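Local coordinates for Xaa-Pro Dipeptidase (Alteromonas macleodii, PDB 2QS8), which probably acts as a metal-dependent carboxypeptidase or dipeptidase of the amidohydrolase superfamily, and holds a methionine in its active site, at residues G64-H69 with K364-E369; S105-V110 with G335-E340; G134-A139 with V403-L408; A248-I253 with N270-V275. All blocks are in the same frame, centred on the assembly; numbering follows the deposited sequence.

Contact 1 (G64-H69 with K364-E369). With MG (magnesium ion), chain C.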
loop_
_atom_site.group_PDB
_atom_site.type_symbol
_atom_site.label_atom_id
_atom_site.label_comp_id
_atom_site.label_asym_id
_atom_site.label_seq_id
_atom_site.Cartn_x
_atom_site.Cartn_y
_atom_site.Cartn_z
ATOM N N GLY A 64 -39.070 -24.555 -7.593
ATOM C CA GLY A 64 -37.886 -24.951 -6.852
ATOM C C GLY A 64 -37.546 -23.963 -5.753
ATOM O O GLY A 64 -37.581 -22.760 -5.973
ATOM N N LEU A 65 -37.219 -24.460 -4.568
ATOM C CA LEU A 65 -36.883 -23.584 -3.448
ATOM C C LEU A 65 -35.429 -23.074 -3.496
ATOM O O LEU A 65 -34.553 -23.723 -4.065
ATOM C CB LEU A 65 -37.146 -24.325 -2.131
ATOM C CG LEU A 65 -38.596 -24.813 -1.971
ATOM C CD1 LEU A 65 -38.713 -25.661 -0.712
ATOM C CD2 LEU A 65 -39.544 -23.625 -1.917
HETATM N N MSE A 66 -35.195 -21.915 -2.890
HETATM C CA MSE A 66 -33.867 -21.313 -2.862
HETATM C C MSE A 66 -33.372 -20.947 -1.459
HETATM O O MSE A 66 -34.139 -20.463 -0.632
HETATM C CB MSE A 66 -33.864 -20.058 -3.728
HETATM C CG MSE A 66 -34.108 -20.333 -5.178
HETATM SE SE MSE A 66 -33.866 -18.714 -6.273
HETATM C CE MSE A 66 -35.137 -19.088 -7.717
ATOM N N ASP A 67 -32.092 -21.196 -1.198
ATOM C CA ASP A 67 -31.485 -20.883 0.097
ATOM C C ASP A 67 -30.348 -19.899 -0.190
ATOM O O ASP A 67 -29.361 -20.247 -0.818
ATOM C CB ASP A 67 -30.945 -22.163 0.756
ATOM C CG ASP A 67 -30.599 -21.967 2.224
ATOM O OD1 ASP A 67 -30.197 -20.848 2.603
ATOM O OD2 ASP A 67 -30.717 -22.944 3.000
HETATM N N MSE A 68 -30.510 -18.660 0.261
HETATM C CA MSE A 68 -29.518 -17.609 0.021
HETATM C C MSE A 68 -28.259 -17.676 0.897
HETATM O O MSE A 68 -27.399 -16.802 0.787
HETATM C CB MSE A 68 -30.155 -16.239 0.242
HETATM C CG MSE A 68 -31.372 -15.932 -0.606
HETATM SE SE MSE A 68 -30.801 -15.957 -2.466
HETATM C CE MSE A 68 -29.686 -14.375 -2.630
ATOM N N HIS A 69 -28.149 -18.679 1.767
ATOM C CA HIS A 69 -26.992 -18.733 2.657
ATOM C C HIS A 69 -26.621 -20.142 3.103
ATOM O O HIS A 69 -27.099 -20.629 4.130
ATOM C CB HIS A 69 -27.270 -17.850 3.877
ATOM C CG HIS A 69 -26.052 -17.484 4.670
ATOM N ND1 HIS A 69 -25.702 -16.175 4.928
ATOM C CD2 HIS A 69 -25.136 -18.251 5.307
ATOM C CE1 HIS A 69 -24.625 -16.153 5.693
ATOM N NE2 HIS A 69 -24.263 -17.399 5.938
ATOM N N LYS A 364 -35.009 -12.662 -7.069
ATOM C CA LYS A 364 -34.697 -11.255 -7.306
ATOM C C LYS A 364 -33.315 -10.903 -6.739
ATOM O O LYS A 364 -32.533 -10.200 -7.377
ATOM C CB LYS A 364 -35.755 -10.352 -6.663
ATOM C CG LYS A 364 -37.154 -10.516 -7.237
ATOM C CD LYS A 364 -38.167 -9.704 -6.440
ATOM C CE LYS A 364 -39.584 -10.083 -6.818
ATOM N NZ LYS A 364 -40.572 -9.483 -5.874
ATOM N N LEU A 365 -33.027 -11.397 -5.537
ATOM C CA LEU A 365 -31.736 -11.146 -4.897
ATOM C C LEU A 365 -30.590 -11.732 -5.725
ATOM O O LEU A 365 -29.502 -11.171 -5.756
ATOM C CB LEU A 365 -31.708 -11.734 -3.479
ATOM C CG LEU A 365 -30.443 -11.497 -2.634
ATOM C CD1 LEU A 365 -30.051 -10.016 -2.622
ATOM C CD2 LEU A 365 -30.698 -11.989 -1.218
ATOM N N LEU A 366 -30.845 -12.855 -6.392
ATOM C CA LEU A 366 -29.834 -13.488 -7.233
ATOM C C LEU A 366 -29.903 -12.981 -8.672
ATOM O O LEU A 366 -29.170 -13.457 -9.531
ATOM C CB LEU A 366 -29.997 -15.009 -7.229
ATOM C CG LEU A 366 -29.350 -15.809 -6.090
ATOM C CD1 LEU A 366 -29.629 -17.291 -6.280
ATOM C CD2 LEU A 366 -27.842 -15.574 -6.071
ATOM N N ARG A 367 -30.801 -12.027 -8.926
ATOM C CA ARG A 367 -30.960 -11.420 -10.249
ATOM C C ARG A 367 -31.296 -12.434 -11.333
ATOM O O ARG A 367 -30.730 -12.399 -12.424
ATOM C CB ARG A 367 -29.680 -10.654 -10.625
ATOM C CG ARG A 367 -29.243 -9.669 -9.549
ATOM C CD ARG A 367 -27.919 -9.008 -9.852
ATOM N NE ARG A 367 -27.502 -8.128 -8.762
ATOM C CZ ARG A 367 -26.453 -7.312 -8.805
ATOM N NH1 ARG A 367 -25.689 -7.247 -9.896
ATOM N NH2 ARG A 367 -26.164 -6.562 -7.747
ATOM N N ILE A 368 -32.217 -13.340 -11.022
ATOM C CA ILE A 368 -32.636 -14.354 -11.981
ATOM C C ILE A 368 -34.155 -14.537 -11.995
ATOM O O ILE A 368 -34.666 -15.543 -12.492
ATOM C CB ILE A 368 -31.967 -15.714 -11.692
ATOM C CG1 ILE A 368 -32.162 -16.095 -10.227
ATOM C CG2 ILE A 368 -30.506 -15.655 -12.043
ATOM C CD1 ILE A 368 -31.671 -17.489 -9.912
ATOM N N GLU A 369 -34.871 -13.543 -11.476
ATOM C CA GLU A 369 -36.328 -13.602 -11.409
ATOM C C GLU A 369 -37.017 -13.705 -12.764
ATOM O O GLU A 369 -38.185 -14.058 -12.837
ATOM C CB GLU A 369 -36.894 -12.380 -10.671
ATOM C CG GLU A 369 -36.720 -11.073 -11.418
ATOM C CD GLU A 369 -35.444 -10.349 -11.042
ATOM O OE1 GLU A 369 -34.405 -11.022 -10.840
ATOM O OE2 GLU A 369 -35.481 -9.102 -10.956
HETATM MG MG MG C . -22.382 -18.167 7.226
#
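This is an apolar, buried contact between the end of a barrel strand and the end of a helix: strand 60-67 of the TIM barrel and the corner just after it send Met66 and Met68, both selenomethionine, onto the last turn of helix 360-365 and the loop that follows it. Met66 leaves with CG anti to its carbonyl carbon and stays extended through chi2 (-173°), so that its tip reaches Ile368 and Leu366. Both touches are loose: Met66 CE is 4.4 Å from Ile368 CD1 and Met66 SE 4.5 Å from Leu366 CD1. Met68 is folded instead, bent at both chi2 and chi3 (-62° and -70°), which swings the selenium along Leu366 in the opposite sense to that leucine's own chain. Met68 SE sits 3.9 Å from Leu366 CG, and Met68 CG is 4.0 Å from Leu365 CD2, the two chains crossing obliquely. On the helix side, Arg367 takes positive phi and closes a Schellman motif, turning the chain so that Ile368 can join the two leucines. Leu366 also touches Thr109, and Leu365 touches Tyr273, so the helix end meets side chains from several barrel strands. The chain turns a corner at Met68. There an Asx turn, His69 N to Asp67 OD1 at 3.1 Å, steers His69 away from the apolar layer, and His69 NE2 reaches the magnesium at 2.4 Å. His71 is a further ligand of the ion. With only hydrocarbon and selenium meeting across the interface, cohesion here probably comes from burying apolar surface, while the polar side chains of Asp67 and His69 point elsewhere, His69 to the magnesium.

Contact 2 (S105-V110 with G335-E340)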
loop_
_atom_site.group_PDB
_atom_site.type_symbol
_atom_site.label_atom_id
_atom_site.label_comp_id
_atom_site.label_asym_id
_atom_site.label_seq_id
_atom_site.Cartn_x
_atom_site.Cartn_y
_atom_site.Cartn_z
ATOM N N SER A 105 -33.840 -32.298 -0.973
ATOM C CA SER A 105 -34.859 -31.839 -0.037
ATOM C C SER A 105 -35.766 -30.764 -0.662
ATOM O O SER A 105 -36.680 -30.250 -0.014
ATOM C CB SER A 105 -34.210 -31.300 1.242
ATOM O OG SER A 105 -33.663 -30.006 1.052
ATOM N N GLY A 106 -35.506 -30.427 -1.922
ATOM C CA GLY A 106 -36.325 -29.431 -2.588
ATOM C C GLY A 106 -35.662 -28.120 -2.993
ATOM O O GLY A 106 -36.283 -27.311 -3.680
ATOM N N PHE A 107 -34.422 -27.889 -2.576
ATOM C CA PHE A 107 -33.750 -26.648 -2.951
ATOM C C PHE A 107 -32.930 -26.828 -4.223
ATOM O O PHE A 107 -31.844 -27.409 -4.213
ATOM C CB PHE A 107 -32.893 -26.132 -1.795
ATOM C CG PHE A 107 -33.708 -25.649 -0.630
ATOM C CD1 PHE A 107 -34.330 -26.553 0.225
ATOM C CD2 PHE A 107 -33.912 -24.290 -0.425
ATOM C CE1 PHE A 107 -35.145 -26.107 1.261
ATOM C CE2 PHE A 107 -34.723 -23.842 0.604
ATOM C CZ PHE A 107 -35.341 -24.752 1.450
ATOM N N THR A 108 -33.485 -26.316 -5.317
ATOM C CA THR A 108 -32.881 -26.414 -6.638
ATOM C C THR A 108 -31.859 -25.315 -6.929
ATOM O O THR A 108 -31.060 -25.424 -7.854
ATOM C CB THR A 108 -33.988 -26.403 -7.716
ATOM O OG1 THR A 108 -34.877 -25.300 -7.487
ATOM C CG2 THR A 108 -34.765 -27.720 -7.680
ATOM N N THR A 109 -31.889 -24.249 -6.147
ATOM C CA THR A 109 -30.938 -23.172 -6.330
ATOM C C THR A 109 -30.483 -22.698 -4.958
ATOM O O THR A 109 -31.301 -22.562 -4.049
ATOM C CB THR A 109 -31.551 -21.958 -7.096
ATOM O OG1 THR A 109 -31.953 -22.356 -8.408
ATOM C CG2 THR A 109 -30.516 -20.839 -7.237
ATOM N N VAL A 110 -29.181 -22.468 -4.804
ATOM C CA VAL A 110 -28.640 -21.978 -3.541
ATOM C C VAL A 110 -27.547 -20.953 -3.798
ATOM O O VAL A 110 -26.944 -20.924 -4.868
ATOM C CB VAL A 110 -28.028 -23.118 -2.662
ATOM C CG1 VAL A 110 -29.092 -24.141 -2.302
ATOM C CG2 VAL A 110 -26.878 -23.798 -3.396
ATOM N N GLY A 335 -29.576 -30.118 4.702
ATOM C CA GLY A 335 -30.746 -30.942 4.469
ATOM C C GLY A 335 -31.881 -30.645 5.437
ATOM O O GLY A 335 -33.007 -31.115 5.259
ATOM N N THR A 336 -31.597 -29.867 6.469
ATOM C CA THR A 336 -32.623 -29.508 7.440
ATOM C C THR A 336 -33.096 -28.079 7.145
ATOM O O THR A 336 -33.723 -27.421 7.979
ATOM C CB THR A 336 -32.068 -29.583 8.882
ATOM O OG1 THR A 336 -31.020 -28.615 9.047
ATOM C CG2 THR A 336 -31.528 -30.998 9.160
ATOM N N ASN A 337 -32.785 -27.618 5.940
ATOM C CA ASN A 337 -33.133 -26.268 5.506
ATOM C C ASN A 337 -34.604 -25.923 5.746
ATOM O O ASN A 337 -34.930 -24.795 6.125
ATOM C CB ASN A 337 -32.804 -26.103 4.022
ATOM C CG ASN A 337 -31.381 -26.541 3.681
ATOM O OD1 ASN A 337 -30.520 -25.714 3.359
ATOM N ND2 ASN A 337 -31.131 -27.845 3.749
ATOM N N TRP A 338 -35.483 -26.902 5.546
ATOM C CA TRP A 338 -36.923 -26.690 5.714
ATOM C C TRP A 338 -37.347 -26.092 7.058
ATOM O O TRP A 338 -38.329 -25.339 7.118
ATOM C CB TRP A 338 -37.683 -27.996 5.487
ATOM C CG TRP A 338 -37.348 -29.063 6.484
ATOM C CD1 TRP A 338 -36.339 -29.976 6.403
ATOM C CD2 TRP A 338 -38.007 -29.306 7.731
ATOM N NE1 TRP A 338 -36.328 -30.777 7.519
ATOM C CE2 TRP A 338 -37.345 -30.390 8.350
ATOM C CE3 TRP A 338 -39.101 -28.720 8.381
ATOM C CZ2 TRP A 338 -37.732 -30.892 9.597
ATOM C CZ3 TRP A 338 -39.488 -29.218 9.620
ATOM C CH2 TRP A 338 -38.805 -30.299 10.214
ATOM N N LYS A 339 -36.619 -26.421 8.127
ATOM C CA LYS A 339 -36.941 -25.918 9.460
ATOM C C LYS A 339 -37.018 -24.394 9.504
ATOM O O LYS A 339 -37.741 -23.828 10.332
ATOM C CB LYS A 339 -35.908 -26.403 10.477
ATOM C CG LYS A 339 -35.847 -27.908 10.600
ATOM C CD LYS A 339 -34.835 -28.329 11.649
ATOM C CE LYS A 339 -34.713 -29.840 11.730
ATOM N NZ LYS A 339 -33.775 -30.229 12.819
ATOM N N GLU A 340 -36.270 -23.737 8.617
ATOM C CA GLU A 340 -36.265 -22.282 8.541
ATOM C C GLU A 340 -37.684 -21.741 8.288
ATOM O O GLU A 340 -38.053 -20.681 8.804
ATOM C CB GLU A 340 -35.315 -21.825 7.428
ATOM C CG GLU A 340 -35.112 -20.313 7.285
ATOM C CD GLU A 340 -34.370 -19.676 8.458
ATOM O OE1 GLU A 340 -33.815 -20.416 9.300
ATOM O OE2 GLU A 340 -34.338 -18.424 8.529
HETATM O O HOH W 1 -34.841 -28.731 3.774
#
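Gly335 opens the second segment at a phi of 102°, where a side chain would run into the carbonyl before it, and its own carbonyl oxygen comes within 4.2 Å of Ser105 CB. That oxygen also receives a weak bond from a bridging water. Two residues on, Asn337 supplies the main direct touch: its CB rests 3.6 Å from Phe107 CE1 and nearly as close to Phe107 CZ. The two side chains cross obliquely, ring and amide planes 37° apart, each with CG beside its own backbone N. Next, Trp338 gives its backbone N to the same water, 2.6 Å from N to the water oxygen. The water in turn donates to Ser105 OG at 3.2 Å, so one molecule ties the backbone at Trp338 to Ser105, and its oxygen also lies in the plane of the indole, at its edge. Ser105 OG, in the crowded position between N and carbonyl carbon, is bonded as well to Thr102 O in the preceding helix. Lys339 lays its CG over the centre of the Trp338 ring, 3.5 Å above the plane, and Glu340 turns off to bond Ile278 N and Ser279 OG. In the fold, the chain leading into helix 339-346 lies against the junction where helix 88-104 ends in a Schellman motif at Gly106 and gives way to strand 107-112, with Phe107 also packed on Leu65 of strand 60-67 and on Phe325.

Contact 3 (G134-A139 with V403-L408); sequences GPRIFA and VIKDGL
Two cationic side chains carry this contact, each to a different kind of oxygen. Arg136 NH2 bonds Asp406 OD1 at 2.9 Å, nearly straight at 167°, in a salt bridge. The oxygen lies in the guanidinium plane, at its edge, yet the nitrogen meets the carboxylate from above, the two planes standing 69° apart. Lys405, with CG anti to its backbone N and an extended chain beyond, places NZ 2.8 Å from Gly134 O, approaching from above the carbonyl plane. The two chains cross obliquely, Arg136 CG 3.9 Å from Lys405 CE, and the like charges stay apart, with Arg136 NH1 5.8 Å from Lys405 NZ. A water donates to Asp406 OD1 at 3.0 Å and takes a weak bond from Arg136 NH1. Lys405 ends strand 400-405, and Asp406 with Gly407 makes the two-residue loop of a beta hairpin, a type I' turn closed by Lys405 N to Leu408 O and the reverse bond, leading into strand 408-411. In the two-domain layout of amidohydrolases, the contact thus joins this late hairpin to the start of barrel strand 136-139. An alanine in place of Arg136 would remove the guanidinium and would probably leave Asp406 without its charged partner and loosen the hold of the turn on the strand. Further out, Asp382 serves both segments: one carboxylate oxygen pairs with Arg136 NE and the other takes Asp406 N, so a single acid probably helps set the rotation of the guanidinium and the position of the turn. Phe103 of helix 88-104 packs against Pro135 and Lys405.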
loop_
_atom_site.group_PDB
_atom_site.type_symbol
_atom_site.label_atom_id
_atom_site.label_comp_id
_atom_site.label_asym_id
_atom_site.label_seq_id
_atom_site.Cartn_x
_atom_site.Cartn_y
_atom_site.Cartn_z
ATOM N N GLY A 134 -26.916 -31.869 -8.485
ATOM C CA GLY A 134 -26.904 -30.881 -7.421
ATOM C C GLY A 134 -27.760 -29.682 -7.794
ATOM O O GLY A 134 -28.349 -29.641 -8.869
ATOM N N PRO A 135 -27.847 -28.680 -6.917
ATOM C CA PRO A 135 -28.651 -27.496 -7.209
ATOM C C PRO A 135 -27.870 -26.513 -8.071
ATOM O O PRO A 135 -26.695 -26.733 -8.362
ATOM C CB PRO A 135 -28.926 -26.941 -5.823
ATOM C CG PRO A 135 -27.593 -27.177 -5.141
ATOM C CD PRO A 135 -27.220 -28.581 -5.586
ATOM N N ARG A 136 -28.529 -25.446 -8.503
ATOM C CA ARG A 136 -27.853 -24.413 -9.279
ATOM C C ARG A 136 -27.105 -23.638 -8.196
ATOM O O ARG A 136 -27.718 -23.157 -7.242
ATOM C CB ARG A 136 -28.858 -23.489 -9.971
ATOM C CG ARG A 136 -29.662 -24.143 -11.080
ATOM C CD ARG A 136 -30.777 -23.220 -11.577
ATOM N NE ARG A 136 -31.723 -23.949 -12.417
ATOM C CZ ARG A 136 -31.492 -24.318 -13.674
ATOM N NH1 ARG A 136 -30.340 -24.022 -14.264
ATOM N NH2 ARG A 136 -32.406 -25.002 -14.338
ATOM N N ILE A 137 -25.789 -23.532 -8.331
ATOM C CA ILE A 137 -25.002 -22.845 -7.322
ATOM C C ILE A 137 -24.445 -21.500 -7.756
ATOM O O ILE A 137 -23.883 -21.366 -8.835
ATOM C CB ILE A 137 -23.810 -23.712 -6.857
ATOM C CG1 ILE A 137 -24.314 -25.038 -6.270
ATOM C CG2 ILE A 137 -22.979 -22.941 -5.825
ATOM C CD1 ILE A 137 -23.189 -25.970 -5.806
ATOM N N PHE A 138 -24.615 -20.506 -6.896
ATOM C CA PHE A 138 -24.088 -19.175 -7.122
ATOM C C PHE A 138 -23.174 -18.955 -5.921
ATOM O O PHE A 138 -23.624 -18.855 -4.770
ATOM C CB PHE A 138 -25.221 -18.165 -7.203
ATOM C CG PHE A 138 -26.088 -18.350 -8.416
ATOM C CD1 PHE A 138 -27.237 -19.120 -8.358
ATOM C CD2 PHE A 138 -25.732 -17.775 -9.638
ATOM C CE1 PHE A 138 -28.022 -19.317 -9.488
ATOM C CE2 PHE A 138 -26.522 -17.969 -10.780
ATOM C CZ PHE A 138 -27.665 -18.740 -10.698
ATOM N N ALA A 139 -21.878 -18.903 -6.204
ATOM C CA ALA A 139 -20.873 -18.800 -5.161
ATOM C C ALA A 139 -20.163 -17.474 -5.006
ATOM O O ALA A 139 -20.012 -16.706 -5.956
ATOM C CB ALA A 139 -19.859 -19.904 -5.355
ATOM N N VAL A 403 -38.421 -33.691 -7.206
ATOM C CA VAL A 403 -37.557 -32.572 -7.528
ATOM C C VAL A 403 -37.220 -32.610 -9.005
ATOM O O VAL A 403 -36.637 -33.583 -9.487
ATOM C CB VAL A 403 -36.238 -32.615 -6.712
ATOM C CG1 VAL A 403 -35.353 -31.433 -7.084
ATOM C CG2 VAL A 403 -36.540 -32.611 -5.221
ATOM N N ILE A 404 -37.607 -31.551 -9.712
ATOM C CA ILE A 404 -37.334 -31.419 -11.138
ATOM C C ILE A 404 -36.467 -30.189 -11.334
ATOM O O ILE A 404 -36.769 -29.120 -10.816
ATOM C CB ILE A 404 -38.627 -31.244 -11.962
ATOM C CG1 ILE A 404 -39.529 -32.470 -11.768
ATOM C CG2 ILE A 404 -38.280 -31.073 -13.430
ATOM C CD1 ILE A 404 -40.895 -32.370 -12.435
ATOM N N LYS A 405 -35.386 -30.345 -12.080
ATOM C CA LYS A 405 -34.483 -29.233 -12.319
ATOM C C LYS A 405 -34.120 -29.186 -13.790
ATOM O O LYS A 405 -33.674 -30.181 -14.359
ATOM C CB LYS A 405 -33.218 -29.401 -11.482
ATOM C CG LYS A 405 -32.149 -28.353 -11.744
ATOM C CD LYS A 405 -30.795 -28.899 -11.315
ATOM C CE LYS A 405 -29.659 -28.005 -11.738
ATOM N NZ LYS A 405 -28.369 -28.684 -11.482
ATOM N N ASP A 406 -34.323 -28.018 -14.391
ATOM C CA ASP A 406 -34.043 -27.807 -15.802
ATOM C C ASP A 406 -34.840 -28.782 -16.671
ATOM O O ASP A 406 -34.337 -29.301 -17.668
ATOM C CB ASP A 406 -32.541 -27.958 -16.067
ATOM C CG ASP A 406 -32.047 -27.041 -17.168
ATOM O OD1 ASP A 406 -32.326 -25.818 -17.101
ATOM O OD2 ASP A 406 -31.371 -27.537 -18.095
ATOM N N GLY A 407 -36.088 -29.027 -16.282
ATOM C CA GLY A 407 -36.934 -29.927 -17.044
ATOM C C GLY A 407 -36.654 -31.408 -16.862
ATOM O O GLY A 407 -37.262 -32.233 -17.545
ATOM N N LEU A 408 -35.734 -31.756 -15.961
ATOM C CA LEU A 408 -35.407 -33.164 -15.710
ATOM C C LEU A 408 -35.805 -33.597 -14.302
ATOM O O LEU A 408 -35.631 -32.855 -13.333
ATOM C CB LEU A 408 -33.916 -33.428 -15.940
ATOM C CG LEU A 408 -33.448 -33.717 -17.376
ATOM C CD1 LEU A 408 -33.878 -32.610 -18.330
ATOM C CD2 LEU A 408 -31.933 -33.852 -17.382
HETATM O O HOH W 2 -29.883 -24.059 -17.556
#

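Contact 4 (A248-I253 with N270-V275)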
loop_
_atom_site.group_PDB
_atom_site.type_symbol
_atom_site.label_atom_id
_atom_site.label_comp_id
_atom_site.label_asym_id
_atom_site.label_seq_id
_atom_site.Cartn_x
_atom_site.Cartn_y
_atom_site.Cartn_z
ATOM N N ALA A 248 -23.749 1.771 1.973
ATOM C CA ALA A 248 -22.812 1.605 0.862
ATOM C C ALA A 248 -23.516 1.033 -0.365
ATOM O O ALA A 248 -23.040 1.192 -1.492
ATOM C CB ALA A 248 -21.641 0.704 1.270
ATOM N N GLY A 249 -24.639 0.355 -0.137
ATOM C CA GLY A 249 -25.399 -0.202 -1.242
ATOM C C GLY A 249 -25.305 -1.699 -1.472
ATOM O O GLY A 249 -25.522 -2.159 -2.592
ATOM N N VAL A 250 -24.994 -2.465 -0.432
ATOM C CA VAL A 250 -24.887 -3.906 -0.594
ATOM C C VAL A 250 -26.275 -4.486 -0.898
ATOM O O VAL A 250 -27.288 -3.842 -0.640
ATOM C CB VAL A 250 -24.268 -4.577 0.658
ATOM C CG1 VAL A 250 -22.904 -3.983 0.929
ATOM C CG2 VAL A 250 -25.165 -4.389 1.866
ATOM N N ASP A 251 -26.310 -5.694 -1.461
ATOM C CA ASP A 251 -27.557 -6.349 -1.832
ATOM C C ASP A 251 -28.302 -7.022 -0.685
ATOM O O ASP A 251 -29.535 -7.048 -0.669
ATOM C CB ASP A 251 -27.286 -7.364 -2.941
ATOM C CG ASP A 251 -26.740 -6.709 -4.190
ATOM O OD1 ASP A 251 -27.543 -6.160 -4.974
ATOM O OD2 ASP A 251 -25.503 -6.718 -4.376
ATOM N N SER A 252 -27.567 -7.559 0.279
ATOM C CA SER A 252 -28.217 -8.224 1.390
ATOM C C SER A 252 -27.403 -8.251 2.683
ATOM O O SER A 252 -26.169 -8.218 2.673
ATOM C CB SER A 252 -28.590 -9.658 0.986
ATOM O OG SER A 252 -27.440 -10.426 0.684
ATOM N N ILE A 253 -28.129 -8.286 3.794
ATOM C CA ILE A 253 -27.542 -8.353 5.115
ATOM C C ILE A 253 -27.897 -9.739 5.659
ATOM O O ILE A 253 -29.068 -10.131 5.656
ATOM C CB ILE A 253 -28.142 -7.288 6.060
ATOM C CG1 ILE A 253 -27.782 -5.873 5.585
ATOM C CG2 ILE A 253 -27.666 -7.541 7.475
ATOM C CD1 ILE A 253 -26.296 -5.613 5.482
ATOM N N ASN A 270 -33.076 1.713 0.631
ATOM C CA ASN A 270 -32.105 1.238 -0.348
ATOM C C ASN A 270 -32.533 -0.073 -1.010
ATOM O O ASN A 270 -31.877 -0.550 -1.927
ATOM C CB ASN A 270 -30.734 1.051 0.319
ATOM C CG ASN A 270 -30.104 2.369 0.759
ATOM O OD1 ASN A 270 -29.698 3.182 -0.067
ATOM N ND2 ASN A 270 -30.027 2.580 2.065
ATOM N N GLY A 271 -33.637 -0.644 -0.535
ATOM C CA GLY A 271 -34.122 -1.899 -1.087
ATOM C C GLY A 271 -33.168 -3.054 -0.833
ATOM O O GLY A 271 -32.927 -3.873 -1.715
ATOM N N THR A 272 -32.623 -3.117 0.379
ATOM C CA THR A 272 -31.683 -4.177 0.743
ATOM C C THR A 272 -32.434 -5.403 1.251
ATOM O O THR A 272 -33.412 -5.262 1.973
ATOM C CB THR A 272 -30.735 -3.713 1.861
ATOM O OG1 THR A 272 -30.334 -2.355 1.630
ATOM C CG2 THR A 272 -29.502 -4.609 1.895
ATOM N N TYR A 273 -31.981 -6.597 0.881
ATOM C CA TYR A 273 -32.629 -7.829 1.337
ATOM C C TYR A 273 -32.100 -8.329 2.679
ATOM O O TYR A 273 -30.905 -8.247 2.950
ATOM C CB TYR A 273 -32.475 -8.946 0.299
ATOM C CG TYR A 273 -33.588 -8.985 -0.730
ATOM C CD1 TYR A 273 -33.470 -8.305 -1.948
ATOM C CD2 TYR A 273 -34.763 -9.697 -0.481
ATOM C CE1 TYR A 273 -34.501 -8.344 -2.902
ATOM C CE2 TYR A 273 -35.802 -9.741 -1.421
ATOM C CZ TYR A 273 -35.666 -9.069 -2.631
ATOM O OH TYR A 273 -36.682 -9.151 -3.558
ATOM N N TYR A 274 -33.009 -8.833 3.518
ATOM C CA TYR A 274 -32.654 -9.371 4.825
ATOM C C TYR A 274 -32.745 -10.903 4.797
ATOM O O TYR A 274 -33.804 -11.457 4.528
ATOM C CB TYR A 274 -33.590 -8.824 5.914
ATOM C CG TYR A 274 -33.337 -9.395 7.306
ATOM C CD1 TYR A 274 -34.381 -9.564 8.212
ATOM C CD2 TYR A 274 -32.054 -9.746 7.718
ATOM C CE1 TYR A 274 -34.152 -10.068 9.493
ATOM C CE2 TYR A 274 -31.815 -10.247 8.993
ATOM C CZ TYR A 274 -32.867 -10.404 9.873
ATOM O OH TYR A 274 -32.630 -10.900 11.136
ATOM N N VAL A 275 -31.624 -11.571 5.065
ATOM C CA VAL A 275 -31.549 -13.034 5.099
ATOM C C VAL A 275 -31.303 -13.368 6.575
ATOM O O VAL A 275 -30.168 -13.372 7.045
ATOM C CB VAL A 275 -30.379 -13.541 4.252
ATOM C CG1 VAL A 275 -30.417 -15.041 4.156
ATOM C CG2 VAL A 275 -30.431 -12.921 2.890
HETATM O O HOH W 3 -28.073 -1.443 0.476
#
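With chi1 at -40°, Thr272 puts its methyl CG2 roughly anti to the backbone N and its OG1 beside that nitrogen, so methyl and hydroxyl serve different partners. CG2 presses on the carbonyl oxygens of Val250 and Asp251, 3.5 Å from Val250 O, while OG1 shares a water with Val250 O, 2.7 Å from OG1 to the water. Tyr274, with CG anti to its backbone N (chi1 177°), brings CD2 to 3.6 Å from Ile253 O, which lies at the ring edge in its plane. Strands 252-253 and 273-275 are joined by a short parallel ladder: Tyr273 N to Asp251 O at 2.9 Å, Ile253 N to Tyr273 O at 2.9 Å, and Val275 N to Ile253 O at 3.0 Å, the last almost straight at 176°. Ser252 CA adds a CA-H...O contact to Tyr273 O at 3.1 Å. These strands are neighbours in a beta-alpha-beta unit of the barrel, linked through helix 261-270. Ser252 and Tyr273 face one side, where Leu365 covers them; Ser252 OG bonds Glu254 and Tyr273 OH bonds Glu361. Asp251 OD2 accepts from Val232 N, and OD1 forms a salt bridge with Arg367. Buried main-chain groups are thus paired strand to strand, and the water satisfies Val250 O where the ladder has not yet begun.

How the contacts relate
Contacts 1, 2 and 3 share one sheet, their centres each 12 Å apart, with strands 60-67, 107-112 and 136-139 side by side in it. Probable backbone hydrogen bonds join them, such as Leu65 N to Gly106 O at 3.1 Å. Leu366 of contact 1 also packs on Phe138 of contact 3, CD1 to CD1 at 3.7 Å. Contact 1 also touches contact 4, centres 14 Å apart, through a salt bridge, Arg367 NH2 to Asp251 OD1 at 3.1 Å, whereas contacts 3 and 4 lie 25 Å apart between centres. Contact 1 supplies a magnesium ligand, His69; the side chain of Val275 in contact 4 is about 9 Å from the ion, and that of Tyr274 about 9 Å from the bound methionine.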